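PDB 1Y9Q: transcriptional regulator, HTH_3 family from Vibrio cholerae, which probably binds DNA as a two-domain, dimeric transcriptional regulator and holds zinc in its cupin domain with D-methionine bound between the two domains. Local coordinates for residues T34-A39 against I53-K58; G135-F140 against H162-V167. All coordinates share one frame; numbering follows the deposited sequence.

Interaction 1 of 2, residues T34-A39 against I53-K58; sequences TGVSKA and IATLWK. With MED (D-methionine), chain C.
Thr34 and Lys58 bring the backbones closest, with their CA atoms 5.8 Å apart where helix 27-34 runs out beside the first turns of helix 53-63. A water links the two backbones here, donating to Thr34 O and, at 2.7 Å, to Lys58 O. Lys58 contributes the largest share of the contact. Its CG stands anti to the backbone N (chi1 -164°) and the chain beyond is extended, so the methylenes pass the end of the helix: CG lies 3.2 Å from Thr34 O, and CD lies 3.9 Å from Val36 CG2, the two side chains crossing at a slant. Gly35, with positive phi, leaves the helix as the turn of the helix-turn-helix begins, and Ser37 OG caps Met40 N at the start of helix 38-45. Thr34 forms an ST turn across Gly35, its OG1 accepting from Val36 N (3.1 Å) and also hydrogen-bonded to Thr30 O. The Lys58 ammonium reaches past Gly35 O to a salt bridge with Glu143 of the second subunit. On helix 53-63, Trp57 instead faces D-methionine: the ligand CA sits 3.3 Å above the indole plane, offset toward the rim, and Trp57 NE1 approaches SD at 3.3 Å.

Interaction 2 of 2, residues G135-F140 against H162-V167; sequences GIMKVF and HGYAAV. With ZN (zinc ion), chain B; MED (D-methionine), chain C.
Lys138 and Ala165 form a hydrogen-bonded pair in the antiparallel ladder joining strands 137-141 and 162-166, two central strands of a four-stranded sheet of the cupin beta-barrel. Lys138 N donates to Ala165 O at 2.7 Å, and Ala165 N returns a bond to Lys138 O; both donors lie in the plane of the carbonyl they meet. At the next hydrogen-bonded pair, Phe140 N gives to Gly163 O at 2.9 Å from above the carbonyl plane, while the return bond from Gly163 N to Phe140 O is longer. Toward Ile136, Val167 N donates to Ile136 O, and Ile136 CG2 packs on Val167 CB. The outward-facing backbone groups of Met137 and Val139 pair with Leu148 and His146, those of His162 and Tyr164 with Ser119 and Gln117, so the neighbouring strands take up these groups, and Ile136 N is hydrogen-bonded to Thr168 OG1.

Met137, a selenomethionine, and Tyr164 lie side by side on the face that also carries Val139, CE resting 3.8 Å from Tyr164 CB. On the reverse face Lys138 CG presses tightly against Ala165 CB, at 3.5 Å, and the lysine forms a cation-pi contact with Trp145. The His162 imidazole uses both nitrogens: ND1 is hydrogen-bonded to Gln160 O, which would fix the ring's rotation, and NE2 binds zinc. His122, Glu128 and Tyr164 complete the protein ligands, and D-methionine chelates through N and O; Tyr164 OH, with the zinc ion in the plane of its ring, binds at 2.2 Å.

From the N terminus, the chain first closes interaction 1, where residues 53-58 return to 34-39 after a 13-residue connection that carries the rest of helix 38-45, within the helical domain. It then enters the cupin domain, where interaction 2 joins 135-140 to 162-167 across 21 residues that include strands 144-148 and 153-157. The two closures are in series, neither nested nor crossed. The centres of interaction 1 and interaction 2 lie about 22 Å apart, and the nearest atoms of interactions 1 and 2 about 7 Å, with no direct touch. D-methionine bridges this separation: helix 53-63 meets it from the helical side, while strand 162-166 contributes to the zinc site that holds it, placing the ligand between the two domains.

Interaction 1 of 2, residues T34-A39 against I53-K58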
loop_
_atom_site.group_PDB
_atom_site.type_symbol
_atom_site.label_atom_id
_atom_site.label_comp_id
_atom_site.label_asym_id
_atom_site.label_seq_id
_atom_site.Cartn_x
_atom_site.Cartn_y
_atom_site.Cartn_z
ATOM N N THR A 34 11.815 0.873 -10.845
ATOM C CA THR A 34 11.298 1.337 -9.558
ATOM C C THR A 34 9.796 1.575 -9.444
ATOM O O THR A 34 9.253 1.560 -8.341
ATOM C CB THR A 34 11.953 2.662 -9.151
ATOM O OG1 THR A 34 11.541 3.678 -10.071
ATOM C CG2 THR A 34 13.473 2.549 -9.169
ATOM N N GLY A 35 9.130 1.827 -10.562
ATOM C CA GLY A 35 7.709 2.099 -10.501
ATOM C C GLY A 35 7.464 3.568 -10.204
ATOM O O GLY A 35 6.324 3.993 -10.022
ATOM N N VAL A 36 8.540 4.345 -10.127
ATOM C CA VAL A 36 8.438 5.782 -9.883
ATOM C C VAL A 36 8.520 6.448 -11.257
ATOM O O VAL A 36 9.390 6.104 -12.058
ATOM C CB VAL A 36 9.599 6.280 -8.988
ATOM C CG1 VAL A 36 9.505 7.788 -8.797
ATOM C CG2 VAL A 36 9.557 5.564 -7.636
ATOM N N SER A 37 7.619 7.386 -11.540
ATOM C CA SER A 37 7.614 8.040 -12.849
ATOM C C SER A 37 8.954 8.667 -13.207
ATOM O O SER A 37 9.681 9.146 -12.334
ATOM C CB SER A 37 6.524 9.118 -12.923
ATOM O OG SER A 37 6.845 10.257 -12.144
ATOM N N LYS A 38 9.272 8.660 -14.498
ATOM C CA LYS A 38 10.513 9.252 -14.976
ATOM C C LYS A 38 10.501 10.734 -14.629
ATOM O O LYS A 38 11.543 11.334 -14.349
ATOM C CB LYS A 38 10.638 9.092 -16.493
ATOM C CG LYS A 38 11.775 9.903 -17.098
ATOM C CD LYS A 38 11.806 9.787 -18.616
ATOM C CE LYS A 38 12.877 10.697 -19.212
ATOM N NZ LYS A 38 12.906 10.618 -20.706
ATOM N N ALA A 39 9.310 11.321 -14.655
ATOM C CA ALA A 39 9.162 12.734 -14.345
ATOM C C ALA A 39 9.617 13.010 -12.916
ATOM O O ALA A 39 10.405 13.923 -12.674
ATOM C CB ALA A 39 7.710 13.163 -14.532
ATOM N N ILE A 53 10.116 8.862 2.545
ATOM C CA ILE A 53 10.859 7.670 2.912
ATOM C C ILE A 53 10.341 6.509 2.070
ATOM O O ILE A 53 11.110 5.652 1.635
ATOM C CB ILE A 53 10.672 7.344 4.410
ATOM C CG1 ILE A 53 11.347 8.428 5.257
ATOM C CG2 ILE A 53 11.242 5.954 4.720
ATOM C CD1 ILE A 53 11.228 8.222 6.765
ATOM N N ALA A 54 9.036 6.492 1.825
ATOM C CA ALA A 54 8.442 5.416 1.041
ATOM C C ALA A 54 8.940 5.421 -0.402
ATOM O O ALA A 54 9.161 4.362 -0.997
ATOM C CB ALA A 54 6.921 5.514 1.076
ATOM N N THR A 55 9.119 6.610 -0.966
ATOM C CA THR A 55 9.593 6.715 -2.340
ATOM C C THR A 55 11.051 6.264 -2.414
ATOM O O THR A 55 11.453 5.585 -3.363
ATOM C CB THR A 55 9.452 8.158 -2.867
ATOM O OG1 THR A 55 8.063 8.494 -2.954
ATOM C CG2 THR A 55 10.072 8.283 -4.253
ATOM N N LEU A 56 11.836 6.642 -1.404
ATOM C CA LEU A 56 13.240 6.247 -1.335
ATOM C C LEU A 56 13.368 4.726 -1.365
ATOM O O LEU A 56 14.200 4.182 -2.090
ATOM C CB LEU A 56 13.896 6.767 -0.054
ATOM C CG LEU A 56 14.571 8.137 -0.087
ATOM C CD1 LEU A 56 13.579 9.185 -0.519
ATOM C CD2 LEU A 56 15.137 8.459 1.285
ATOM N N TRP A 57 12.558 4.038 -0.565
ATOM C CA TRP A 57 12.614 2.580 -0.541
ATOM C C TRP A 57 12.191 2.016 -1.892
ATOM O O TRP A 57 12.737 1.020 -2.365
ATOM C CB TRP A 57 11.714 2.010 0.558
ATOM C CG TRP A 57 12.363 1.999 1.908
ATOM C CD1 TRP A 57 12.270 2.959 2.876
ATOM C CD2 TRP A 57 13.253 1.000 2.417
ATOM N NE1 TRP A 57 13.049 2.620 3.956
ATOM C CE2 TRP A 57 13.664 1.422 3.699
ATOM C CE3 TRP A 57 13.743 -0.212 1.913
ATOM C CZ2 TRP A 57 14.546 0.673 4.486
ATOM C CZ3 TRP A 57 14.618 -0.956 2.695
ATOM C CH2 TRP A 57 15.010 -0.510 3.968
ATOM N N LYS A 58 11.217 2.663 -2.516
ATOM C CA LYS A 58 10.737 2.214 -3.807
ATOM C C LYS A 58 11.870 2.283 -4.832
ATOM O O LYS A 58 12.065 1.358 -5.620
ATOM C CB LYS A 58 9.558 3.082 -4.238
ATOM C CG LYS A 58 8.735 2.498 -5.355
ATOM C CD LYS A 58 7.397 3.210 -5.460
ATOM C CE LYS A 58 6.572 2.636 -6.585
ATOM N NZ LYS A 58 5.273 3.342 -6.716
HETATM N N MED C . 11.476 -1.051 5.886
HETATM C CA MED C . 11.248 0.422 5.933
HETATM C C MED C . 9.959 0.800 5.192
HETATM O O MED C . 9.231 -0.039 4.643
HETATM C CB MED C . 11.210 0.880 7.409
HETATM C CG MED C . 11.014 2.344 7.744
HETATM S SD MED C . 12.526 3.182 7.180
HETATM C CE MED C . 13.755 2.494 8.198
HETATM O OXT MED C . 9.625 1.983 5.128
HETATM O O HOH W 1 10.290 -0.460 -6.571
#

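Interaction 2 of 2, residues G135-F140 against H162-V167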
loop_
_atom_site.group_PDB
_atom_site.type_symbol
_atom_site.label_atom_id
_atom_site.label_comp_id
_atom_site.label_asym_id
_atom_site.label_seq_id
_atom_site.Cartn_x
_atom_site.Cartn_y
_atom_site.Cartn_z
ATOM N N GLY A 135 5.149 1.118 23.420
ATOM C CA GLY A 135 3.817 1.295 22.878
ATOM C C GLY A 135 3.198 0.093 22.194
ATOM O O GLY A 135 3.642 -1.047 22.350
ATOM N N ILE A 136 2.145 0.369 21.434
ATOM C CA ILE A 136 1.415 -0.648 20.700
ATOM C C ILE A 136 1.426 -0.227 19.234
ATOM O O ILE A 136 1.200 0.939 18.914
ATOM C CB ILE A 136 -0.048 -0.745 21.198
ATOM C CG1 ILE A 136 -0.071 -1.222 22.654
ATOM C CG2 ILE A 136 -0.847 -1.693 20.309
ATOM C CD1 ILE A 136 -1.458 -1.243 23.262
HETATM N N MSE A 137 1.698 -1.175 18.347
HETATM C CA MSE A 137 1.745 -0.882 16.922
HETATM C C MSE A 137 1.181 -2.058 16.138
HETATM O O MSE A 137 0.923 -3.116 16.705
HETATM C CB MSE A 137 3.196 -0.642 16.491
HETATM C CG MSE A 137 4.002 -1.931 16.379
HETATM SE SE MSE A 137 5.750 -1.676 15.622
HETATM C CE MSE A 137 5.223 -1.177 13.820
ATOM N N LYS A 138 0.973 -1.865 14.835
ATOM C CA LYS A 138 0.488 -2.945 13.984
ATOM C C LYS A 138 1.331 -2.990 12.711
ATOM O O LYS A 138 1.826 -1.970 12.252
ATOM C CB LYS A 138 -1.001 -2.772 13.654
ATOM C CG LYS A 138 -1.408 -1.405 13.136
ATOM C CD LYS A 138 -2.913 -1.392 12.834
ATOM C CE LYS A 138 -3.384 -0.053 12.287
ATOM N NZ LYS A 138 -4.842 -0.090 11.976
ATOM N N VAL A 139 1.522 -4.188 12.170
ATOM C CA VAL A 139 2.331 -4.364 10.971
ATOM C C VAL A 139 1.509 -5.086 9.919
ATOM O O VAL A 139 0.927 -6.133 10.195
ATOM C CB VAL A 139 3.586 -5.204 11.286
ATOM C CG1 VAL A 139 4.454 -5.347 10.041
ATOM C CG2 VAL A 139 4.379 -4.550 12.409
ATOM N N PHE A 140 1.475 -4.539 8.712
ATOM C CA PHE A 140 0.692 -5.145 7.639
ATOM C C PHE A 140 1.508 -5.992 6.658
ATOM O O PHE A 140 2.576 -5.583 6.200
ATOM C CB PHE A 140 -0.040 -4.045 6.864
ATOM C CG PHE A 140 -1.025 -4.563 5.848
ATOM C CD1 PHE A 140 -2.346 -4.818 6.209
ATOM C CD2 PHE A 140 -0.634 -4.785 4.532
ATOM C CE1 PHE A 140 -3.264 -5.284 5.272
ATOM C CE2 PHE A 140 -1.547 -5.255 3.584
ATOM C CZ PHE A 140 -2.864 -5.503 3.957
ATOM N N HIS A 162 3.386 -3.759 2.362
ATOM C CA HIS A 162 3.399 -3.884 3.815
ATOM C C HIS A 162 3.270 -2.515 4.444
ATOM O O HIS A 162 3.159 -1.514 3.741
ATOM C CB HIS A 162 4.676 -4.598 4.312
ATOM C CG HIS A 162 5.959 -3.900 3.971
ATOM N ND1 HIS A 162 6.473 -3.859 2.694
ATOM C CD2 HIS A 162 6.861 -3.260 4.758
ATOM C CE1 HIS A 162 7.634 -3.225 2.706
ATOM N NE2 HIS A 162 7.891 -2.852 3.948
ATOM N N GLY A 163 3.263 -2.467 5.770
ATOM C CA GLY A 163 3.134 -1.182 6.428
ATOM C C GLY A 163 3.301 -1.263 7.927
ATOM O O GLY A 163 3.353 -2.352 8.496
ATOM N N TYR A 164 3.383 -0.097 8.560
ATOM C CA TYR A 164 3.553 -0.004 10.005
ATOM C C TYR A 164 2.634 1.088 10.524
ATOM O O TYR A 164 2.462 2.112 9.872
ATOM C CB TYR A 164 4.991 0.373 10.347
ATOM C CG TYR A 164 6.015 -0.250 9.434
ATOM C CD1 TYR A 164 6.243 0.264 8.157
ATOM C CD2 TYR A 164 6.738 -1.370 9.834
ATOM C CE1 TYR A 164 7.170 -0.321 7.302
ATOM C CE2 TYR A 164 7.666 -1.964 8.986
ATOM C CZ TYR A 164 7.874 -1.435 7.723
ATOM O OH TYR A 164 8.781 -2.028 6.888
ATOM N N ALA A 165 2.052 0.873 11.698
ATOM C CA ALA A 165 1.167 1.871 12.275
ATOM C C ALA A 165 1.237 1.877 13.795
ATOM O O ALA A 165 1.243 0.826 14.435
ATOM C CB ALA A 165 -0.268 1.620 11.823
ATOM N N ALA A 166 1.302 3.072 14.364
ATOM C CA ALA A 166 1.334 3.216 15.811
ATOM C C ALA A 166 -0.126 3.228 16.248
ATOM O O ALA A 166 -0.923 4.005 15.718
ATOM C CB ALA A 166 2.010 4.520 16.191
ATOM N N VAL A 167 -0.488 2.352 17.182
ATOM C CA VAL A 167 -1.863 2.304 17.663
ATOM C C VAL A 167 -1.974 3.284 18.827
ATOM O O VAL A 167 -2.977 3.990 18.966
ATOM C CB VAL A 167 -2.261 0.888 18.106
ATOM C CG1 VAL A 167 -3.750 0.843 18.401
ATOM C CG2 VAL A 167 -1.917 -0.109 17.005
HETATM ZN ZN ZN B . 9.745 -2.038 4.902
HETATM N N MED C . 11.476 -1.051 5.886
HETATM C CA MED C . 11.248 0.422 5.933
HETATM C C MED C . 9.959 0.800 5.192
HETATM O O MED C . 9.231 -0.039 4.643
HETATM C CB MED C . 11.210 0.880 7.409
HETATM C CG MED C . 11.014 2.344 7.744
HETATM S SD MED C . 12.526 3.182 7.180
HETATM C CE MED C . 13.755 2.494 8.198
HETATM O OXT MED C . 9.625 1.983 5.128
#